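Local coordinates for plasmid pRiA4b Orf3-like domain-containing protein (Methanosarcina mazei, PDB 2I1S) that is of unknown function but belongs to the plasmid pRiA4b ORF-3-like family and folds around one mixed beta sheet, at residues Y9-S14 against V115-I120; Q21-I26 against C132-R137; L52-M57 against L65-A70. All blocks are in the same frame, centred on the assembly; numbering follows the deposited sequence.

Interaction 1. Residues Y9-S14 against V115-I120; sequences YHLKLS and VRLEKI
CG of Y9 is anti to its carbonyl carbon (chi1 -69°) and CG of L117 anti to its backbone N (chi1 -174°); with them so placed, L117 CD1 lies 3.5 Å from Y9 CB. The same methyl also reaches Y9 CG and lies 3.8 Å from L11 CD2. I120 runs side by side with Y9, its CD1 3.7 Å from Y9 CE1, and at the far end L13 CD2 packs alongside V115 CG1. These residues share one sheet face, and helix 34-44 packs on its L11, L13 and V115 part, where L37 meets L11 and I41 meets both L13 and V115.

The strands are antiparallel, their N-to-C directions at 145°. H10 faces both E118 and K119, which defines a classic beta bulge: H10 O takes a bond from E118 N at 2.8 Å and a weak one from K119 N, while H10 N gives to K119 O at 2.7 Å. Beyond the bulge, K12 and R116 form a regular hydrogen-bonded pair.

H10, K12, R116 and K119 occupy the other face. The K119 chain, bent beyond CG, lays CE over one face of the H10 imidazole, 4.1 Å from its centroid, a CH-pi contact. E118 OE2 touches the aliphatic part of K12, 4.1 Å from CD. The chemistry is thus divided: an apolar face joins the strands to the helix, while the charged ends of K12, R116 and E118 are paired with Q21, E100 and R25, residues from outside the two strands.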
loop_
_atom_site.group_PDB
_atom_site.type_symbol
_atom_site.label_atom_id
_atom_site.label_comp_id
_atom_site.label_asym_id
_atom_site.label_seq_id
_atom_site.Cartn_x
_atom_site.Cartn_y
_atom_site.Cartn_z
ATOM N N TYR A 9 0.752 -15.323 -2.407
ATOM C CA TYR A 9 1.553 -14.327 -3.114
ATOM C C TYR A 9 2.344 -13.490 -2.093
ATOM O O TYR A 9 1.740 -12.844 -1.228
ATOM C CB TYR A 9 0.618 -13.445 -3.952
ATOM C CG TYR A 9 -0.055 -14.145 -5.145
ATOM C CD1 TYR A 9 0.098 -15.530 -5.360
ATOM C CD2 TYR A 9 -0.831 -13.410 -6.066
ATOM C CE1 TYR A 9 -0.492 -16.172 -6.455
ATOM C CE2 TYR A 9 -1.427 -14.029 -7.163
ATOM C CZ TYR A 9 -1.254 -15.424 -7.356
ATOM O OH TYR A 9 -1.856 -16.069 -8.448
ATOM N N HIS A 10 3.684 -13.527 -2.188
ATOM C CA HIS A 10 4.579 -12.650 -1.421
ATOM C C HIS A 10 4.780 -11.327 -2.180
ATOM O O HIS A 10 5.458 -11.287 -3.241
ATOM C CB HIS A 10 5.933 -13.319 -1.148
ATOM C CG HIS A 10 5.816 -14.669 -0.502
ATOM N ND1 HIS A 10 6.576 -15.045 0.587
ATOM C CD2 HIS A 10 5.023 -15.734 -0.784
ATOM C CE1 HIS A 10 6.260 -16.280 0.946
ATOM N NE2 HIS A 10 5.315 -16.718 0.133
ATOM N N LEU A 11 4.180 -10.256 -1.631
ATOM C CA LEU A 11 4.095 -8.959 -2.298
ATOM C C LEU A 11 4.985 -7.961 -1.603
ATOM O O LEU A 11 5.009 -7.936 -0.377
ATOM C CB LEU A 11 2.641 -8.441 -2.250
ATOM C CG LEU A 11 1.584 -9.303 -2.952
ATOM C CD1 LEU A 11 0.188 -8.684 -2.763
ATOM C CD2 LEU A 11 1.885 -9.565 -4.474
ATOM N N LYS A 12 5.720 -7.139 -2.345
ATOM C CA LYS A 12 6.264 -5.931 -1.722
ATOM C C LYS A 12 5.400 -4.750 -2.095
ATOM O O LYS A 12 4.917 -4.656 -3.225
ATOM C CB LYS A 12 7.702 -5.671 -2.122
ATOM C CG LYS A 12 8.388 -4.616 -1.275
ATOM C CD LYS A 12 9.786 -4.388 -1.784
ATOM C CE LYS A 12 10.368 -3.171 -1.077
ATOM N NZ LYS A 12 11.662 -2.700 -1.630
ATOM N N LEU A 13 5.165 -3.883 -1.115
ATOM C CA LEU A 13 4.391 -2.644 -1.281
ATOM C C LEU A 13 5.272 -1.477 -0.914
ATOM O O LEU A 13 5.775 -1.424 0.222
ATOM C CB LEU A 13 3.184 -2.617 -0.362
ATOM C CG LEU A 13 2.334 -3.889 -0.250
ATOM C CD1 LEU A 13 1.172 -3.644 0.690
ATOM C CD2 LEU A 13 1.852 -4.383 -1.600
ATOM N N SER A 14 5.490 -0.556 -1.856
ATOM C CA SER A 14 6.319 0.613 -1.578
ATOM C C SER A 14 5.614 1.908 -1.926
ATOM O O SER A 14 5.042 2.054 -3.004
ATOM C CB SER A 14 7.706 0.523 -2.264
ATOM O OG SER A 14 7.720 1.009 -3.603
ATOM N N VAL A 115 3.142 -2.215 -6.221
ATOM C CA VAL A 115 2.862 -3.575 -5.719
ATOM C C VAL A 115 3.666 -4.504 -6.619
ATOM O O VAL A 115 3.510 -4.500 -7.842
ATOM C CB VAL A 115 1.339 -3.937 -5.736
ATOM C CG1 VAL A 115 1.113 -5.310 -5.135
ATOM C CG2 VAL A 115 0.486 -2.862 -5.018
ATOM N N ARG A 116 4.584 -5.237 -6.021
ATOM C CA ARG A 116 5.419 -6.148 -6.765
ATOM C C ARG A 116 5.280 -7.554 -6.177
ATOM O O ARG A 116 5.501 -7.750 -4.997
ATOM C CB ARG A 116 6.868 -5.646 -6.739
ATOM C CG ARG A 116 7.908 -6.701 -7.079
ATOM C CD ARG A 116 8.252 -6.702 -8.567
ATOM N NE ARG A 116 8.879 -5.444 -8.979
ATOM C CZ ARG A 116 10.177 -5.297 -9.262
ATOM N NH1 ARG A 116 11.026 -6.331 -9.190
ATOM N NH2 ARG A 116 10.622 -4.100 -9.629
ATOM N N LEU A 117 4.854 -8.501 -7.007
ATOM C CA LEU A 117 4.961 -9.943 -6.705
ATOM C C LEU A 117 6.420 -10.424 -6.702
ATOM O O LEU A 117 7.110 -10.338 -7.717
ATOM C CB LEU A 117 4.151 -10.762 -7.724
ATOM C CG LEU A 117 4.003 -12.276 -7.537
ATOM C CD1 LEU A 117 3.134 -12.645 -6.318
ATOM C CD2 LEU A 117 3.454 -12.893 -8.817
ATOM N N GLU A 118 6.897 -10.921 -5.561
ATOM C CA GLU A 118 8.248 -11.484 -5.514
ATOM C C GLU A 118 8.253 -13.004 -5.606
ATOM O O GLU A 118 9.118 -13.572 -6.268
ATOM C CB GLU A 118 9.006 -11.025 -4.270
ATOM C CG GLU A 118 9.433 -9.555 -4.317
ATOM C CD GLU A 118 10.058 -9.063 -3.011
ATOM O OE1 GLU A 118 9.691 -9.580 -1.921
ATOM O OE2 GLU A 118 10.916 -8.148 -3.078
ATOM N N LYS A 119 7.302 -13.656 -4.926
ATOM C CA LYS A 119 7.253 -15.132 -4.854
ATOM C C LYS A 119 5.818 -15.617 -4.739
ATOM O O LYS A 119 4.996 -14.997 -4.052
ATOM C CB LYS A 119 7.996 -15.648 -3.620
ATOM C CG LYS A 119 9.483 -15.360 -3.545
ATOM C CD LYS A 119 9.892 -14.910 -2.127
ATOM C CE LYS A 119 9.745 -16.041 -1.106
ATOM N NZ LYS A 119 10.997 -16.260 -0.298
ATOM N N ILE A 120 5.531 -16.715 -5.424
ATOM C CA ILE A 120 4.300 -17.479 -5.259
ATOM C C ILE A 120 4.712 -18.778 -4.558
ATOM O O ILE A 120 5.528 -19.524 -5.094
ATOM C CB ILE A 120 3.650 -17.820 -6.635
ATOM C CG1 ILE A 120 3.202 -16.547 -7.380
ATOM C CG2 ILE A 120 2.474 -18.797 -6.459
ATOM C CD1 ILE A 120 2.431 -16.820 -8.679
#

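Interaction 2. Residues Q21-I26 against C132-R137; sequences QIWRRI and CTAGKR
Strands 22-26 and 132-136 run almost exactly antiparallel, 172° between their directions, with W23 and K136 forming a hydrogen-bonded pair and R24 and G135 a non-hydrogen-bonded one. The W23 indole lies against the opposite backbone: CG sits between the backbone N and the carbonyl carbon (chi1 62°), and G135 CA rests over the six-membered ring, 3.8 Å from its centroid, in a CH-pi contact. A134 CB approaches CZ3 of the same ring at 3.8 Å, and K136 CB lies 3.4 Å from W23 NE1. On the opposite face of the indole is R25 NH2, while R25 NH1 makes a salt bridge with E118 OE2.

Strand 131-136 closes this end of the mixed sheet, with 22-29 and then 7-15 inside it.

R24 turns to the other face. Its guanidinium grips R137 O end-on, NH1 at 3.0 Å and NH2 at 2.9 Å. NH2 also gives to W23 O, straight at its hydrogen (165°) but from above the carbonyl plane; K136 N reaches that oxygen from the opposite face. R24 NE bonds V44 O, and F181 adds a cation-pi contact. I22 CG1 packs against R137 CB at 3.8 Å, the side chains crossing at about a right angle.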
loop_
_atom_site.group_PDB
_atom_site.type_symbol
_atom_site.label_atom_id
_atom_site.label_comp_id
_atom_site.label_asym_id
_atom_site.label_seq_id
_atom_site.Cartn_x
_atom_site.Cartn_y
_atom_site.Cartn_z
ATOM N N GLN A 21 13.012 4.740 1.406
ATOM C CA GLN A 21 11.794 4.022 1.052
ATOM C C GLN A 21 10.905 3.542 2.228
ATOM O O GLN A 21 11.374 3.003 3.202
ATOM C CB GLN A 21 12.151 2.875 0.114
ATOM C CG GLN A 21 10.980 2.108 -0.399
ATOM C CD GLN A 21 11.396 1.013 -1.326
ATOM O OE1 GLN A 21 11.996 0.024 -0.915
ATOM N NE2 GLN A 21 11.098 1.181 -2.596
ATOM N N ILE A 22 9.611 3.825 2.144
ATOM C CA ILE A 22 8.641 3.296 3.090
ATOM C C ILE A 22 8.052 2.056 2.404
ATOM O O ILE A 22 7.542 2.167 1.285
ATOM C CB ILE A 22 7.505 4.317 3.387
ATOM C CG1 ILE A 22 8.032 5.687 3.897
ATOM C CG2 ILE A 22 6.470 3.719 4.313
ATOM C CD1 ILE A 22 6.952 6.774 3.900
ATOM N N TRP A 23 8.169 0.882 3.038
ATOM C CA TRP A 23 7.682 -0.369 2.424
ATOM C C TRP A 23 7.210 -1.356 3.464
ATOM O O TRP A 23 7.553 -1.236 4.645
ATOM C CB TRP A 23 8.730 -1.040 1.514
ATOM C CG TRP A 23 10.011 -1.473 2.256
ATOM C CD1 TRP A 23 11.128 -0.715 2.439
ATOM C CD2 TRP A 23 10.246 -2.710 2.948
ATOM N NE1 TRP A 23 12.043 -1.392 3.164
ATOM C CE2 TRP A 23 11.535 -2.618 3.516
ATOM C CE3 TRP A 23 9.476 -3.876 3.179
ATOM C CZ2 TRP A 23 12.112 -3.661 4.284
ATOM C CZ3 TRP A 23 10.047 -4.915 3.925
ATOM C CH2 TRP A 23 11.386 -4.808 4.449
ATOM N N ARG A 24 6.406 -2.314 2.990
ATOM C CA ARG A 24 5.887 -3.464 3.762
ATOM C C ARG A 24 5.939 -4.712 2.908
ATOM O O ARG A 24 5.776 -4.660 1.672
ATOM C CB ARG A 24 4.425 -3.258 4.167
ATOM C CG ARG A 24 4.107 -1.868 4.573
ATOM C CD ARG A 24 4.635 -1.668 5.942
ATOM N NE ARG A 24 4.140 -0.466 6.631
ATOM C CZ ARG A 24 4.906 0.568 6.922
ATOM N NH1 ARG A 24 4.422 1.534 7.635
ATOM N NH2 ARG A 24 6.163 0.625 6.500
ATOM N N ARG A 25 6.186 -5.842 3.534
ATOM C CA ARG A 25 6.076 -7.106 2.798
ATOM C C ARG A 25 4.909 -7.882 3.399
ATOM O O ARG A 25 4.803 -7.993 4.604
ATOM C CB ARG A 25 7.423 -7.892 2.798
ATOM C CG ARG A 25 8.108 -7.870 1.449
ATOM C CD ARG A 25 9.455 -8.620 1.395
ATOM N NE ARG A 25 10.457 -7.603 1.600
ATOM C CZ ARG A 25 11.274 -7.084 0.699
ATOM N NH1 ARG A 25 11.350 -7.543 -0.526
ATOM N NH2 ARG A 25 12.060 -6.103 1.072
ATOM N N ILE A 26 3.988 -8.327 2.565
ATOM C CA ILE A 26 2.833 -9.089 3.042
ATOM C C ILE A 26 2.654 -10.352 2.209
ATOM O O ILE A 26 3.072 -10.389 1.040
ATOM C CB ILE A 26 1.497 -8.259 3.019
ATOM C CG1 ILE A 26 1.050 -7.942 1.574
ATOM C CG2 ILE A 26 1.581 -7.030 3.959
ATOM C CD1 ILE A 26 -0.374 -7.277 1.434
ATOM N N CYS A 132 1.851 -9.809 7.629
ATOM C CA CYS A 132 2.897 -8.837 7.310
ATOM C C CYS A 132 4.181 -9.353 7.899
ATOM O O CYS A 132 4.285 -9.548 9.108
ATOM C CB CYS A 132 2.554 -7.448 7.867
ATOM S SG CYS A 132 3.783 -6.160 7.536
ATOM N N THR A 133 5.160 -9.611 7.047
ATOM C CA THR A 133 6.379 -10.210 7.528
ATOM C C THR A 133 7.484 -9.212 7.909
ATOM O O THR A 133 8.354 -9.556 8.715
ATOM C CB THR A 133 6.951 -11.237 6.525
ATOM O OG1 THR A 133 7.304 -10.585 5.288
ATOM C CG2 THR A 133 5.960 -12.399 6.288
ATOM N N ALA A 134 7.456 -8.009 7.316
ATOM C CA ALA A 134 8.527 -7.015 7.416
ATOM C C ALA A 134 8.091 -5.657 6.843
ATOM O O ALA A 134 7.143 -5.546 6.046
ATOM C CB ALA A 134 9.803 -7.528 6.669
ATOM N N GLY A 135 8.783 -4.604 7.246
ATOM C CA GLY A 135 8.494 -3.260 6.722
ATOM C C GLY A 135 9.544 -2.279 7.191
ATOM O O GLY A 135 10.312 -2.585 8.079
ATOM N N LYS A 136 9.601 -1.108 6.577
ATOM C CA LYS A 136 10.493 -0.071 7.068
ATOM C C LYS A 136 9.723 1.252 6.999
ATOM O O LYS A 136 9.045 1.497 6.009
ATOM C CB LYS A 136 11.734 0.021 6.195
ATOM C CG LYS A 136 13.015 0.307 6.913
ATOM C CD LYS A 136 13.516 -0.875 7.681
ATOM C CE LYS A 136 14.676 -0.481 8.566
ATOM N NZ LYS A 136 16.080 -0.784 7.998
ATOM N N ARG A 137 9.850 2.052 8.066
ATOM C CA ARG A 137 9.433 3.448 8.183
ATOM C C ARG A 137 7.960 3.570 8.527
ATOM O O ARG A 137 7.172 2.673 8.227
ATOM C CB ARG A 137 9.778 4.274 6.949
ATOM C CG ARG A 137 11.234 4.147 6.517
ATOM C CD ARG A 137 11.647 5.303 5.692
ATOM N NE ARG A 137 11.780 6.517 6.472
ATOM C CZ ARG A 137 11.698 7.749 5.971
ATOM N NH1 ARG A 137 11.449 7.923 4.676
ATOM N NH2 ARG A 137 11.880 8.812 6.772
#

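Interaction 3. Residues L52-M57 against L65-A70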
loop_
_atom_site.group_PDB
_atom_site.type_symbol
_atom_site.label_atom_id
_atom_site.label_comp_id
_atom_site.label_asym_id
_atom_site.label_seq_id
_atom_site.Cartn_x
_atom_site.Cartn_y
_atom_site.Cartn_z
ATOM N N LEU A 52 -10.914 7.925 -2.488
ATOM C CA LEU A 52 -10.992 7.047 -3.642
ATOM C C LEU A 52 -9.662 6.329 -3.852
ATOM O O LEU A 52 -8.615 6.829 -3.448
ATOM C CB LEU A 52 -11.447 7.827 -4.896
ATOM C CG LEU A 52 -12.789 8.541 -4.763
ATOM C CD1 LEU A 52 -13.172 9.233 -6.055
ATOM C CD2 LEU A 52 -13.923 7.609 -4.312
ATOM N N HIS A 53 -9.734 5.146 -4.462
ATOM C CA HIS A 53 -8.549 4.395 -4.883
ATOM C C HIS A 53 -8.707 3.742 -6.273
ATOM O O HIS A 53 -9.809 3.642 -6.805
ATOM C CB HIS A 53 -8.152 3.361 -3.821
ATOM C CG HIS A 53 -8.907 2.096 -3.924
ATOM N ND1 HIS A 53 -10.092 1.887 -3.251
ATOM C CD2 HIS A 53 -8.682 0.985 -4.663
ATOM C CE1 HIS A 53 -10.552 0.685 -3.558
ATOM N NE2 HIS A 53 -9.722 0.126 -4.423
ATOM N N GLU A 54 -7.598 3.335 -6.883
ATOM C CA GLU A 54 -7.653 2.442 -8.039
ATOM C C GLU A 54 -6.308 1.786 -8.278
ATOM O O GLU A 54 -5.299 2.284 -7.798
ATOM C CB GLU A 54 -8.191 3.131 -9.300
ATOM C CG GLU A 54 -7.236 4.035 -10.018
ATOM C CD GLU A 54 -7.764 4.405 -11.404
ATOM O OE1 GLU A 54 -8.887 3.954 -11.743
ATOM O OE2 GLU A 54 -7.061 5.147 -12.146
ATOM N N PHE A 55 -6.341 0.636 -8.942
ATOM C CA PHE A 55 -5.172 -0.068 -9.411
ATOM C C PHE A 55 -5.052 0.164 -10.932
ATOM O O PHE A 55 -6.069 0.292 -11.635
ATOM C CB PHE A 55 -5.282 -1.573 -9.156
ATOM C CG PHE A 55 -5.527 -1.954 -7.712
ATOM C CD1 PHE A 55 -4.463 -2.317 -6.884
ATOM C CD2 PHE A 55 -6.834 -1.972 -7.181
ATOM C CE1 PHE A 55 -4.685 -2.668 -5.544
ATOM C CE2 PHE A 55 -7.065 -2.325 -5.852
ATOM C CZ PHE A 55 -5.963 -2.675 -5.021
ATOM N N GLU A 56 -3.813 0.264 -11.402
ATOM C CA GLU A 56 -3.469 0.187 -12.816
ATOM C C GLU A 56 -2.544 -1.023 -12.990
ATOM O O GLU A 56 -1.504 -1.110 -12.346
ATOM C CB GLU A 56 -2.683 1.417 -13.258
ATOM C CG GLU A 56 -3.480 2.669 -13.538
ATOM C CD GLU A 56 -2.595 3.814 -14.040
ATOM O OE1 GLU A 56 -1.366 3.593 -14.296
ATOM O OE2 GLU A 56 -3.140 4.941 -14.177
ATOM N N MET A 57 -2.908 -1.943 -13.869
ATOM C CA MET A 57 -2.066 -3.128 -14.125
ATOM C C MET A 57 -2.232 -3.577 -15.580
ATOM O O MET A 57 -3.336 -3.488 -16.137
ATOM C CB MET A 57 -2.441 -4.240 -13.126
ATOM C CG MET A 57 -1.594 -5.483 -13.168
ATOM S SD MET A 57 -1.641 -6.435 -11.639
ATOM C CE MET A 57 -0.082 -7.223 -11.873
ATOM N N LEU A 65 -3.168 -2.136 -20.553
ATOM C CA LEU A 65 -3.225 -1.619 -19.179
ATOM C C LEU A 65 -4.685 -1.490 -18.725
ATOM O O LEU A 65 -5.438 -0.698 -19.274
ATOM C CB LEU A 65 -2.513 -0.246 -19.114
ATOM C CG LEU A 65 -2.242 0.433 -17.743
ATOM C CD1 LEU A 65 -1.098 -0.233 -16.949
ATOM C CD2 LEU A 65 -1.957 1.937 -17.887
ATOM N N ASP A 66 -5.088 -2.294 -17.747
ATOM C CA ASP A 66 -6.439 -2.222 -17.163
ATOM C C ASP A 66 -6.480 -1.331 -15.930
ATOM O O ASP A 66 -5.560 -1.359 -15.122
ATOM C CB ASP A 66 -6.943 -3.621 -16.750
ATOM C CG ASP A 66 -7.293 -4.504 -17.943
ATOM O OD1 ASP A 66 -7.391 -3.994 -19.091
ATOM O OD2 ASP A 66 -7.504 -5.721 -17.720
ATOM N N LYS A 67 -7.550 -0.555 -15.785
ATOM C CA LYS A 67 -7.831 0.168 -14.558
ATOM C C LYS A 67 -8.813 -0.656 -13.721
ATOM O O LYS A 67 -9.876 -1.060 -14.219
ATOM C CB LYS A 67 -8.444 1.533 -14.852
ATOM C CG LYS A 67 -7.474 2.634 -15.269
ATOM C CD LYS A 67 -8.110 4.017 -14.983
ATOM C CE LYS A 67 -7.141 5.209 -15.175
ATOM N NZ LYS A 67 -6.790 5.457 -16.611
ATOM N N ILE A 68 -8.473 -0.894 -12.453
ATOM C CA ILE A 68 -9.311 -1.726 -11.586
ATOM C C ILE A 68 -9.699 -0.943 -10.324
ATOM O O ILE A 68 -8.836 -0.401 -9.647
ATOM C CB ILE A 68 -8.591 -3.063 -11.213
ATOM C CG1 ILE A 68 -8.101 -3.796 -12.459
ATOM C CG2 ILE A 68 -9.461 -3.949 -10.342
ATOM C CD1 ILE A 68 -6.860 -4.643 -12.186
ATOM N N GLY A 69 -10.991 -0.865 -10.019
ATOM C CA GLY A 69 -11.438 -0.078 -8.883
ATOM C C GLY A 69 -12.883 -0.339 -8.549
ATOM O O GLY A 69 -13.488 -1.289 -9.050
ATOM N N ALA A 70 -13.436 0.502 -7.683
ATOM C CA ALA A 70 -14.788 0.283 -7.178
ATOM C C ALA A 70 -15.845 0.220 -8.274
ATOM O O ALA A 70 -15.793 0.952 -9.257
ATOM C CB ALA A 70 -15.154 1.328 -6.128
#
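F55 and I68 form a hydrogen-bonded pair, F55 N to I68 O and I68 N to F55 O both spanning 2.8 Å at a nearly straight 173°. M57 and D66 repeat the pattern, with D66 N to M57 O at 2.7 Å, and K67 CA adds a CA-H...O contact to F55 O. Strands 53-58 and 65-69 thereby make an antiparallel beta hairpin, flanked in the mixed sheet by strand 100-105 beside the first and strand 82-84 beside the second.

Apolar contact lies on the face of F55 and I68, where their CB atoms stand 4.2 Å apart. F34 of helix 34-44 meets the F55 ring edge-to-face and also touches I68. At the ring's edge the neighbour is polar: I68 O lies in its plane, 3.5 Å from CD2.

E56 and K67 project to the other face, and the end of E54 comes over to K67. With E54 CG between the backbone N and the carbonyl carbon (chi1 77°) and the chain extended beyond, OE2 lies 3.0 Å from K67 CE, yet 4.5 Å from NZ, beyond a salt bridge. E56 OE2, 4.4 Å from K67 NZ, is likewise too far. An alanine in place of E54 would probably leave the K67 methylenes without their carboxylate neighbour and NZ with one fewer negative charge nearby.

All three interactions belong to one mixed sheet whose strand order is 82-84, 65-69, 53-58, 100-105, 111-122, 7-15, 22-29, 131-136. Interactions 1 and 2 have centres about 11 Å apart and meet directly, because strands 7-15 and 22-29 are sheet neighbours; their segments alternate along the chain. Interaction 3 is a local hairpin nested inside the loops that both others close. Its centre is about 17 Å from that of interaction 1 and about 22 Å from that of interaction 2, which lies on the opposite side of the chain's centre. Helix 34-44 touches residues of all three. The long-range pairings thus join N-terminal strands to later ones, while the hairpin extends the sheet's other side.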